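Local coordinates for protein carbohydrate esterase family 2 (CE2) (Chaetomium olivicolor, PDB 4XVH) that probably removes acetyl groups from xylan as a carbohydrate esterase of family 2, joining a beta-sandwich domain to an SGNH-type hydrolase domain, at residues Val22-Ala36 against Leu92-Thr104. Residues are numbered along the deposited sequence; the frame is centred on the assembly and turned at random.
Sequences VSFAFTGTSATIGIA and LGNITTDGHFVPT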
# COMPACT_ATOMS: atom_id res chain seq x y z
N VAL A 22 -1.14 13.68 4.73
CA VAL A 22 -0.69 15.06 4.49
C VAL A 22 0.59 15.34 5.25
O VAL A 22 0.87 14.70 6.29
CB VAL A 22 -1.76 16.11 4.90
CG1 VAL A 22 -3.02 16.02 4.03
CG2 VAL A 22 -2.11 15.98 6.41
N SER A 23 1.40 16.24 4.71
CA SER A 23 2.61 16.68 5.38
C SER A 23 2.65 18.20 5.38
O SER A 23 2.36 18.83 4.35
CB SER A 23 3.85 16.10 4.67
OG SER A 23 5.04 16.83 4.98
N PHE A 24 3.01 18.81 6.50
CA PHE A 24 3.12 20.26 6.53
C PHE A 24 4.02 20.66 7.69
O PHE A 24 4.49 19.81 8.46
CB PHE A 24 1.72 20.92 6.63
CG PHE A 24 0.92 20.56 7.87
CD1 PHE A 24 0.08 19.45 7.87
CD2 PHE A 24 0.96 21.36 9.01
CE1 PHE A 24 -0.68 19.12 9.02
CE2 PHE A 24 0.21 21.05 10.17
CZ PHE A 24 -0.61 19.93 10.17
N ALA A 25 4.32 21.95 7.77
CA ALA A 25 5.10 22.44 8.89
C ALA A 25 4.47 23.74 9.34
O ALA A 25 3.83 24.45 8.54
CB ALA A 25 6.56 22.63 8.50
N PHE A 26 4.60 24.06 10.62
CA PHE A 26 4.06 25.31 11.12
C PHE A 26 4.98 25.86 12.19
O PHE A 26 5.85 25.15 12.73
CB PHE A 26 2.64 25.12 11.66
CG PHE A 26 2.58 24.31 12.94
CD1 PHE A 26 2.64 22.92 12.91
CD2 PHE A 26 2.43 24.94 14.16
CE1 PHE A 26 2.58 22.18 14.06
CE2 PHE A 26 2.37 24.20 15.34
CZ PHE A 26 2.44 22.82 15.30
N THR A 27 4.79 27.13 12.52
CA THR A 27 5.40 27.62 13.72
C THR A 27 4.31 28.11 14.67
O THR A 27 3.38 28.81 14.27
CB THR A 27 6.44 28.71 13.42
OG1 THR A 27 7.13 29.03 14.63
CG2 THR A 27 5.79 29.94 12.84
N GLY A 28 4.39 27.67 15.91
CA GLY A 28 3.35 27.97 16.88
C GLY A 28 3.36 26.91 17.96
O GLY A 28 4.39 26.28 18.19
N THR A 29 2.23 26.72 18.63
CA THR A 29 2.12 25.71 19.68
C THR A 29 1.17 24.58 19.30
O THR A 29 1.16 23.52 19.93
CB THR A 29 1.64 26.34 20.99
OG1 THR A 29 0.43 27.04 20.75
CG2 THR A 29 2.67 27.34 21.50
N SER A 30 0.39 24.77 18.23
CA SER A 30 -0.62 23.78 17.89
C SER A 30 -1.06 23.87 16.43
O SER A 30 -1.07 24.96 15.84
CB SER A 30 -1.84 23.94 18.80
OG SER A 30 -2.84 23.00 18.46
N ALA A 31 -1.44 22.72 15.87
CA ALA A 31 -2.08 22.65 14.55
C ALA A 31 -3.22 21.63 14.59
O ALA A 31 -3.18 20.65 15.35
CB ALA A 31 -1.06 22.28 13.46
N THR A 32 -4.24 21.87 13.78
CA THR A 32 -5.36 20.93 13.70
C THR A 32 -5.67 20.56 12.26
O THR A 32 -5.82 21.43 11.40
CB THR A 32 -6.64 21.50 14.36
OG1 THR A 32 -6.36 21.89 15.71
CG2 THR A 32 -7.74 20.44 14.37
N ILE A 33 -5.71 19.26 12.00
CA ILE A 33 -6.14 18.74 10.71
C ILE A 33 -7.63 18.50 10.77
O ILE A 33 -8.06 17.52 11.33
CB ILE A 33 -5.42 17.45 10.35
CG1 ILE A 33 -3.92 17.65 10.42
CG2 ILE A 33 -5.84 16.99 8.96
CD1 ILE A 33 -3.15 16.37 10.46
N GLY A 34 -8.41 19.43 10.22
CA GLY A 34 -9.85 19.29 10.26
C GLY A 34 -10.32 18.03 9.55
O GLY A 34 -9.69 17.56 8.62
N ILE A 35 -11.44 17.49 10.00
CA ILE A 35 -12.05 16.34 9.36
C ILE A 35 -13.46 16.70 8.93
O ILE A 35 -14.29 17.08 9.76
CB ILE A 35 -12.06 15.12 10.30
CG1 ILE A 35 -10.62 14.64 10.51
CG2 ILE A 35 -12.97 14.01 9.75
CD1 ILE A 35 -10.49 13.36 11.29
N ALA A 36 -13.72 16.59 7.64
CA ALA A 36 -15.02 16.92 7.10
C ALA A 36 -16.00 15.81 7.46
O ALA A 36 -17.09 16.08 7.94
CB ALA A 36 -14.94 17.12 5.59
N LEU A 92 -10.96 14.79 4.55
CA LEU A 92 -10.27 15.89 5.22
C LEU A 92 -10.99 17.21 5.01
O LEU A 92 -11.60 17.44 3.95
CB LEU A 92 -8.83 16.00 4.74
CG LEU A 92 -7.88 14.87 5.20
CD1 LEU A 92 -6.46 15.21 4.86
CD2 LEU A 92 -8.01 14.67 6.70
N GLY A 93 -10.91 18.07 6.03
CA GLY A 93 -11.37 19.45 5.94
C GLY A 93 -10.20 20.41 5.79
O GLY A 93 -9.26 20.14 5.04
N ASN A 94 -10.25 21.53 6.50
CA ASN A 94 -9.14 22.47 6.45
C ASN A 94 -8.13 22.30 7.59
O ASN A 94 -8.47 21.86 8.68
CB ASN A 94 -9.68 23.89 6.44
CG ASN A 94 -10.43 24.20 5.16
OD1 ASN A 94 -10.00 23.82 4.07
ND2 ASN A 94 -11.54 24.95 5.29
N ILE A 95 -6.88 22.64 7.30
CA ILE A 95 -5.81 22.54 8.27
C ILE A 95 -5.49 23.91 8.82
O ILE A 95 -5.30 24.85 8.06
CB ILE A 95 -4.57 21.92 7.65
CG1 ILE A 95 -4.95 20.56 7.04
CG2 ILE A 95 -3.46 21.83 8.71
CD1 ILE A 95 -3.80 19.69 6.59
N THR A 96 -5.45 24.01 10.15
CA THR A 96 -5.26 25.31 10.81
C THR A 96 -4.12 25.23 11.82
O THR A 96 -3.74 24.15 12.23
CB THR A 96 -6.53 25.77 11.53
OG1 THR A 96 -6.90 24.78 12.50
CG2 THR A 96 -7.68 25.97 10.55
N THR A 97 -3.57 26.38 12.18
CA THR A 97 -2.57 26.46 13.25
C THR A 97 -2.83 27.68 14.11
O THR A 97 -3.52 28.60 13.68
CB THR A 97 -1.13 26.54 12.70
OG1 THR A 97 -0.22 26.69 13.79
CG2 THR A 97 -0.96 27.73 11.77
N ASP A 98 -2.30 27.68 15.32
CA ASP A 98 -2.41 28.86 16.17
C ASP A 98 -1.30 29.88 15.88
O ASP A 98 -1.25 30.93 16.50
CB ASP A 98 -2.40 28.47 17.65
CG ASP A 98 -1.04 27.96 18.12
OD1 ASP A 98 -0.20 27.53 17.30
OD2 ASP A 98 -0.82 27.97 19.34
N GLY A 99 -0.42 29.56 14.93
CA GLY A 99 0.62 30.49 14.52
C GLY A 99 0.53 30.65 13.02
O GLY A 99 -0.47 31.18 12.52
N HIS A 100 1.54 30.21 12.28
CA HIS A 100 1.39 30.17 10.83
C HIS A 100 2.16 29.02 10.18
O HIS A 100 3.09 28.45 10.76
CB HIS A 100 1.79 31.50 10.21
CG HIS A 100 3.21 31.89 10.47
ND1 HIS A 100 3.58 32.67 11.53
CD2 HIS A 100 4.35 31.59 9.80
CE1 HIS A 100 4.89 32.86 11.51
NE2 HIS A 100 5.38 32.22 10.46
N PHE A 101 1.74 28.69 8.95
CA PHE A 101 2.38 27.64 8.18
C PHE A 101 3.72 28.11 7.63
O PHE A 101 3.88 29.26 7.28
CB PHE A 101 1.46 27.19 7.06
CG PHE A 101 0.22 26.51 7.56
CD1 PHE A 101 0.28 25.23 8.10
CD2 PHE A 101 -1.01 27.16 7.53
CE1 PHE A 101 -0.85 24.61 8.61
CE2 PHE A 101 -2.15 26.54 8.02
CZ PHE A 101 -2.07 25.26 8.57
N VAL A 102 4.70 27.22 7.63
CA VAL A 102 6.01 27.57 7.14
C VAL A 102 6.36 26.54 6.08
O VAL A 102 5.72 25.51 6.02
CB VAL A 102 7.06 27.63 8.27
CG1 VAL A 102 6.71 28.77 9.26
CG2 VAL A 102 7.16 26.28 8.99
N PRO A 103 7.34 26.84 5.22
CA PRO A 103 7.63 25.92 4.11
C PRO A 103 8.02 24.51 4.56
O PRO A 103 8.76 24.34 5.54
CB PRO A 103 8.79 26.60 3.39
CG PRO A 103 8.56 28.04 3.64
CD PRO A 103 8.03 28.13 5.05
N THR A 104 7.49 23.52 3.83
CA THR A 104 7.84 22.11 3.99
C THR A 104 9.19 21.88 3.34
O THR A 104 9.53 22.56 2.36
CB THR A 104 6.79 21.20 3.31
OG1 THR A 104 7.03 19.83 3.66
CG2 THR A 104 6.82 21.35 1.80
O HOH W 1 3.88 23.56 5.65
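Ile95 lays its CG2 over one face of the Phe24 ring, a CH-pi contact 4.0 Å from the ring centroid. With CG1 anti to the carbonyl carbon (chi1 -56°), the other branch of Ile95 stays against the ring margin, CD1 near Phe24 CE1, and also meets Val22 CG2 and Ile33 CG2. Val22 CG1 and Leu92 CD1 meet tip to tip at 3.6 Å. Phe24 CD2 also touches the edge of the Phe101 ring near its plane, at CE1. Were Phe24 cut back to an alanine, Ile95 CG2 and the Phe101 edge would probably lose their partner and a gap would be likely to open between the two sheets. On the side of the sheet that carries Ala25 and Val102, Thr27 CG2 sits over the imidazole of His100, 3.5 Å from its centroid.

At the two turns Asp98, Thr97 and the backbone of Thr29 and Ser30 form a polar cluster. Asp98 OD1 takes two amides, Thr29 N through its syn lone pair and Ser30 N from above the carboxylate plane. Ser30 O likewise accepts twice, from Thr97 OG1 at 2.8 Å and Asp98 N, which come from opposite faces of its carbonyl plane. Thr97 OG1 in turn receives Gly99 N at 3.1 Å, an ST turn.

Backbone bonds form two antiparallel ladders. Thr27 pairs with His100 in one; in the other Thr32 pairs with Thr96, and a beta bulge shifts the register between Ile33 and Ile35. Water 1 links Ala25 N to Val102 O.

Both segments thus pass from one sheet of the N-terminal jelly-roll sandwich to the other: 22-28 lies between 73-81 and 100-102 in one, with Phe24 and Phe26 packed on Val77, while 31-35 lies between 92-97 and 63-65 in the second, where Thr32 OG1 bonds Ser65 OG.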